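Local atomic coordinates of NAD nucleotidase (Haemophilus influenzae, PDB entry 3ZTV), a protein that degrades NAD to adenosine and nicotinamide riboside in the periplasm, acting as a zinc-dependent pyrophosphatase and 5'-nucleotidase. Residues L450-M454 with G464-Y468; R373-K377 with N566-N570. One frame throughout, in Å; residues are numbered along the deposited sequence.

Contact 1: L450-M454 with G464-Y468; sequences LEDAM and GAFPY. With ADN (adenosine), chain D.
P467 sets its ring against three side chains of helix 443-460: its CG lies 3.8 Å from A453 CB, its CB 3.9 Å from L450 CD2, and its CD 4.0 Å from M454 CG. A453 CB lies over the CG-CD side of the pyrrolidine and L450 CD2 reaches its CB-CG edge, while the M454 chain runs across it at about a right angle. M454 CG also approaches F466 CE2. Bent at its third torsion (chi3 -72°), the methionine places SD 5.2 Å from the centroid of the F466 ring, an oblique Met-aromatic contact. In F466, chi1 -161° puts CG beside the carbonyl carbon, on the side of the following P467, whose CD lies over one ring face near the rim. Nearer the adenosine, A453 CB sits 3.5 Å from A465 O, a carbonyl that is hydrogen-bonded to Y524 OH. Around this shell, Y474 of strand 472-477 touches L450, M454 and F466, and backbone bonds to Q407, A409 and G410 tie the 464-468 segment to strand 404-408 and the loop after it. G464 belongs to the adenosine pocket, its O 3.3 Å from O2' of the nucleoside. With no hydrogen bond between them, the segments meet by van der Waals packing, which fits the helix of the C-terminal nucleotidase domain against the chain carrying this pocket residue.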
# COMPACT_ATOMS: atom_id res chain seq x y z
N LEU A 450 -12.61 -12.49 -33.23
CA LEU A 450 -13.50 -12.11 -34.33
C LEU A 450 -13.42 -13.14 -35.45
O LEU A 450 -14.44 -13.53 -36.02
CB LEU A 450 -13.17 -10.72 -34.87
CG LEU A 450 -13.38 -9.55 -33.91
CD1 LEU A 450 -12.92 -8.23 -34.53
CD2 LEU A 450 -14.84 -9.46 -33.48
N GLU A 451 -12.21 -13.58 -35.76
CA GLU A 451 -12.03 -14.61 -36.78
C GLU A 451 -12.74 -15.90 -36.37
O GLU A 451 -13.43 -16.55 -37.18
CB GLU A 451 -10.55 -14.87 -37.05
CG GLU A 451 -9.76 -13.68 -37.64
CD GLU A 451 -9.92 -13.52 -39.15
OE1 GLU A 451 -10.55 -14.38 -39.80
OE2 GLU A 451 -9.37 -12.52 -39.69
N ASP A 452 -12.58 -16.29 -35.10
CA ASP A 452 -13.23 -17.49 -34.58
C ASP A 452 -14.75 -17.41 -34.74
O ASP A 452 -15.39 -18.34 -35.23
CB ASP A 452 -12.92 -17.67 -33.09
CG ASP A 452 -11.44 -17.88 -32.79
OD1 ASP A 452 -10.68 -18.32 -33.69
OD2 ASP A 452 -11.04 -17.63 -31.64
N ALA A 453 -15.32 -16.28 -34.32
CA ALA A 453 -16.76 -16.12 -34.34
C ALA A 453 -17.32 -16.16 -35.76
O ALA A 453 -18.34 -16.82 -36.01
CB ALA A 453 -17.16 -14.84 -33.63
N MET A 454 -16.67 -15.47 -36.68
CA MET A 454 -17.09 -15.49 -38.09
C MET A 454 -17.00 -16.89 -38.69
O MET A 454 -17.88 -17.31 -39.45
CB MET A 454 -16.27 -14.50 -38.92
CG MET A 454 -16.64 -13.05 -38.66
SD MET A 454 -15.87 -11.91 -39.84
CE MET A 454 -14.16 -11.97 -39.29
N GLY A 464 -25.77 -17.48 -35.28
CA GLY A 464 -25.89 -16.63 -34.11
C GLY A 464 -24.56 -16.21 -33.51
O GLY A 464 -24.52 -15.32 -32.65
N ALA A 465 -23.47 -16.83 -33.96
CA ALA A 465 -22.14 -16.48 -33.47
C ALA A 465 -21.61 -15.17 -34.05
O ALA A 465 -20.63 -14.61 -33.55
CB ALA A 465 -21.15 -17.61 -33.74
N PHE A 466 -22.22 -14.67 -35.12
CA PHE A 466 -21.64 -13.54 -35.83
C PHE A 466 -21.47 -12.34 -34.90
O PHE A 466 -22.43 -11.92 -34.26
CB PHE A 466 -22.46 -13.18 -37.07
CG PHE A 466 -21.69 -12.36 -38.06
CD1 PHE A 466 -21.60 -10.99 -37.93
CD2 PHE A 466 -21.02 -12.99 -39.11
CE1 PHE A 466 -20.87 -10.23 -38.84
CE2 PHE A 466 -20.28 -12.24 -40.01
CZ PHE A 466 -20.22 -10.86 -39.87
N PRO A 467 -20.25 -11.76 -34.84
CA PRO A 467 -19.93 -10.75 -33.83
C PRO A 467 -20.15 -9.30 -34.27
O PRO A 467 -19.85 -8.94 -35.41
CB PRO A 467 -18.44 -10.98 -33.59
CG PRO A 467 -17.93 -11.36 -34.95
CD PRO A 467 -19.05 -12.18 -35.58
N TYR A 468 -20.68 -8.49 -33.36
CA TYR A 468 -20.80 -7.05 -33.55
C TYR A 468 -20.27 -6.40 -32.28
O TYR A 468 -20.41 -6.95 -31.19
CB TYR A 468 -22.25 -6.63 -33.77
CG TYR A 468 -22.89 -7.18 -35.03
CD1 TYR A 468 -23.36 -8.48 -35.09
CD2 TYR A 468 -23.05 -6.37 -36.15
CE1 TYR A 468 -23.96 -8.98 -36.24
CE2 TYR A 468 -23.64 -6.87 -37.31
CZ TYR A 468 -24.09 -8.17 -37.35
OH TYR A 468 -24.69 -8.67 -38.49
O5' ADN D . -30.37 -21.01 -30.79
C5' ADN D . -29.02 -21.15 -30.36
C4' ADN D . -28.29 -19.83 -30.56
O4' ADN D . -28.81 -18.84 -29.67
C3' ADN D . -26.81 -19.92 -30.28
O3' ADN D . -26.07 -20.26 -31.46
C2' ADN D . -26.47 -18.52 -29.80
O2' ADN D . -26.14 -17.66 -30.89
C1' ADN D . -27.75 -18.02 -29.16
N9 ADN D . -27.67 -18.18 -27.69
C8 ADN D . -28.07 -19.24 -26.96
N7 ADN D . -27.83 -19.01 -25.63
C5 ADN D . -27.27 -17.79 -25.52
C6 ADN D . -26.77 -16.92 -24.43
N6 ADN D . -26.81 -17.31 -23.13
N1 ADN D . -26.27 -15.72 -24.77
C2 ADN D . -26.21 -15.30 -26.04
N3 ADN D . -26.64 -16.03 -27.08
C4 ADN D . -27.17 -17.25 -26.88

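Contact 2: R373-K377 with N566-N570; sequences RIPNK and NVKFN
V567 and F569 project from strand 567-570 onto a type II beta turn, I374 to K377, in the loop that precedes helix 386-396. The strand is an edge of a four-stranded sheet, and its backbone pairs with strand 472-477. V567 comes first, its CG1 only loosely against P375 CG at 4.3 Å; its side chain also rests on Y468. K568 points away from the turn and touches E475. F569 carries most of the contact. With CG anti to the backbone N (chi1 -176°), its ring reaches the turn, where CE2 lies 3.6 Å from I374 CG2, the two side chains meeting at a slant. P375 packs its ring on the CB of the same phenylalanine, P375 CG to F569 CB 3.9 Å, and P375 O approaches F569 CD2 at the ring edge, 3.4 Å away. L458 of helix 443-460 adds to the apolar surroundings of I374 and F569. Just before the turn, R373, a probable substrate-binding residue, gives its NH1 to T463, while K377 forms a salt bridge with E478. The one hydrogen bond across the contact runs from N376 ND2 to F569 O over 2.9 Å, with an N-H...O angle of 159°, the acceptor lying within 9° of the amide plane.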
# COMPACT_ATOMS: atom_id res chain seq x y z
N ARG A 373 -28.76 -11.76 -38.81
CA ARG A 373 -27.53 -12.11 -38.11
C ARG A 373 -26.26 -11.75 -38.88
O ARG A 373 -25.29 -11.27 -38.29
CB ARG A 373 -27.51 -13.60 -37.74
CG ARG A 373 -28.42 -13.95 -36.59
CD ARG A 373 -28.51 -15.45 -36.41
NE ARG A 373 -29.29 -15.81 -35.23
CZ ARG A 373 -29.54 -17.07 -34.87
NH1 ARG A 373 -29.05 -18.07 -35.60
NH2 ARG A 373 -30.25 -17.33 -33.79
N ILE A 374 -26.28 -11.99 -40.19
CA ILE A 374 -25.12 -11.73 -41.04
C ILE A 374 -25.47 -10.68 -42.09
O ILE A 374 -26.47 -10.81 -42.80
CB ILE A 374 -24.64 -13.01 -41.73
CG1 ILE A 374 -24.32 -14.09 -40.69
CG2 ILE A 374 -23.43 -12.72 -42.61
CD1 ILE A 374 -23.99 -15.43 -41.29
N PRO A 375 -24.65 -9.62 -42.20
CA PRO A 375 -24.96 -8.56 -43.16
C PRO A 375 -24.85 -9.05 -44.59
O PRO A 375 -24.05 -9.95 -44.87
CB PRO A 375 -23.87 -7.51 -42.90
CG PRO A 375 -23.31 -7.85 -41.55
CD PRO A 375 -23.42 -9.33 -41.44
N ASN A 376 -25.67 -8.48 -45.48
CA ASN A 376 -25.57 -8.74 -46.92
C ASN A 376 -25.86 -10.18 -47.34
O ASN A 376 -25.41 -10.62 -48.40
CB ASN A 376 -24.21 -8.27 -47.45
CG ASN A 376 -24.09 -6.76 -47.48
OD1 ASN A 376 -25.00 -6.06 -47.92
ND2 ASN A 376 -22.96 -6.24 -47.00
N LYS A 377 -26.60 -10.90 -46.51
CA LYS A 377 -27.08 -12.23 -46.89
C LYS A 377 -28.55 -12.15 -47.29
O LYS A 377 -29.25 -11.21 -46.92
CB LYS A 377 -26.90 -13.22 -45.74
CG LYS A 377 -25.47 -13.69 -45.54
CD LYS A 377 -24.92 -14.32 -46.81
CE LYS A 377 -23.54 -14.92 -46.58
NZ LYS A 377 -23.59 -16.41 -46.44
N ASN A 566 -21.43 -1.14 -37.02
CA ASN A 566 -19.99 -1.23 -36.78
C ASN A 566 -19.33 -2.42 -37.49
O ASN A 566 -18.22 -2.84 -37.14
CB ASN A 566 -19.65 -1.28 -35.27
CG ASN A 566 -19.67 0.09 -34.61
OD1 ASN A 566 -19.71 0.20 -33.38
ND2 ASN A 566 -19.63 1.15 -35.42
N VAL A 567 -20.02 -2.96 -38.49
CA VAL A 567 -19.48 -4.06 -39.29
C VAL A 567 -19.72 -3.84 -40.78
O VAL A 567 -20.85 -3.56 -41.20
CB VAL A 567 -20.12 -5.42 -38.89
CG1 VAL A 567 -19.60 -6.52 -39.80
CG2 VAL A 567 -19.82 -5.74 -37.43
N LYS A 568 -18.65 -3.95 -41.56
CA LYS A 568 -18.79 -4.02 -43.02
C LYS A 568 -18.38 -5.41 -43.46
O LYS A 568 -17.21 -5.79 -43.38
CB LYS A 568 -17.93 -2.97 -43.73
CG LYS A 568 -18.05 -3.06 -45.26
CD LYS A 568 -17.42 -1.88 -45.99
CE LYS A 568 -17.54 -2.07 -47.50
NZ LYS A 568 -17.08 -0.88 -48.26
N PHE A 569 -19.36 -6.18 -43.91
CA PHE A 569 -19.12 -7.56 -44.29
C PHE A 569 -19.34 -7.74 -45.79
O PHE A 569 -20.44 -7.54 -46.30
CB PHE A 569 -20.04 -8.50 -43.49
CG PHE A 569 -19.79 -9.96 -43.75
CD1 PHE A 569 -18.62 -10.56 -43.32
CD2 PHE A 569 -20.73 -10.74 -44.42
CE1 PHE A 569 -18.38 -11.91 -43.55
CE2 PHE A 569 -20.49 -12.09 -44.65
CZ PHE A 569 -19.32 -12.67 -44.22
N ASN A 570 -18.28 -8.12 -46.48
CA ASN A 570 -18.34 -8.30 -47.92
C ASN A 570 -18.70 -9.75 -48.24
O ASN A 570 -17.86 -10.64 -48.15
CB ASN A 570 -17.00 -7.92 -48.56
CG ASN A 570 -16.53 -6.53 -48.16
OD1 ASN A 570 -15.38 -6.34 -47.76
ND2 ASN A 570 -17.42 -5.55 -48.27

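Overall arrangement
Both contacts lie in the C-terminal region, their centres 11 Å apart, with contact 1 nested inside the long chain loop that contact 2 closes. Contact 1 is wholly buried and apolar, joining a helix to a sheet edge beside adenosine; contact 2 is buried through its apolar residues but reaches the surface at N376, where a side-chain-to-backbone hydrogen bond enters. Y468 bridges them: its OH lies 2.7 Å from R373 O, a hydrogen bond, and its ring packs on V567. F466 and F569 meet edge-to-face, while helix 443-460 supplies L450, A453 and M454 to one and L458 to the surroundings of the other. Strand 472-477 likewise borders both.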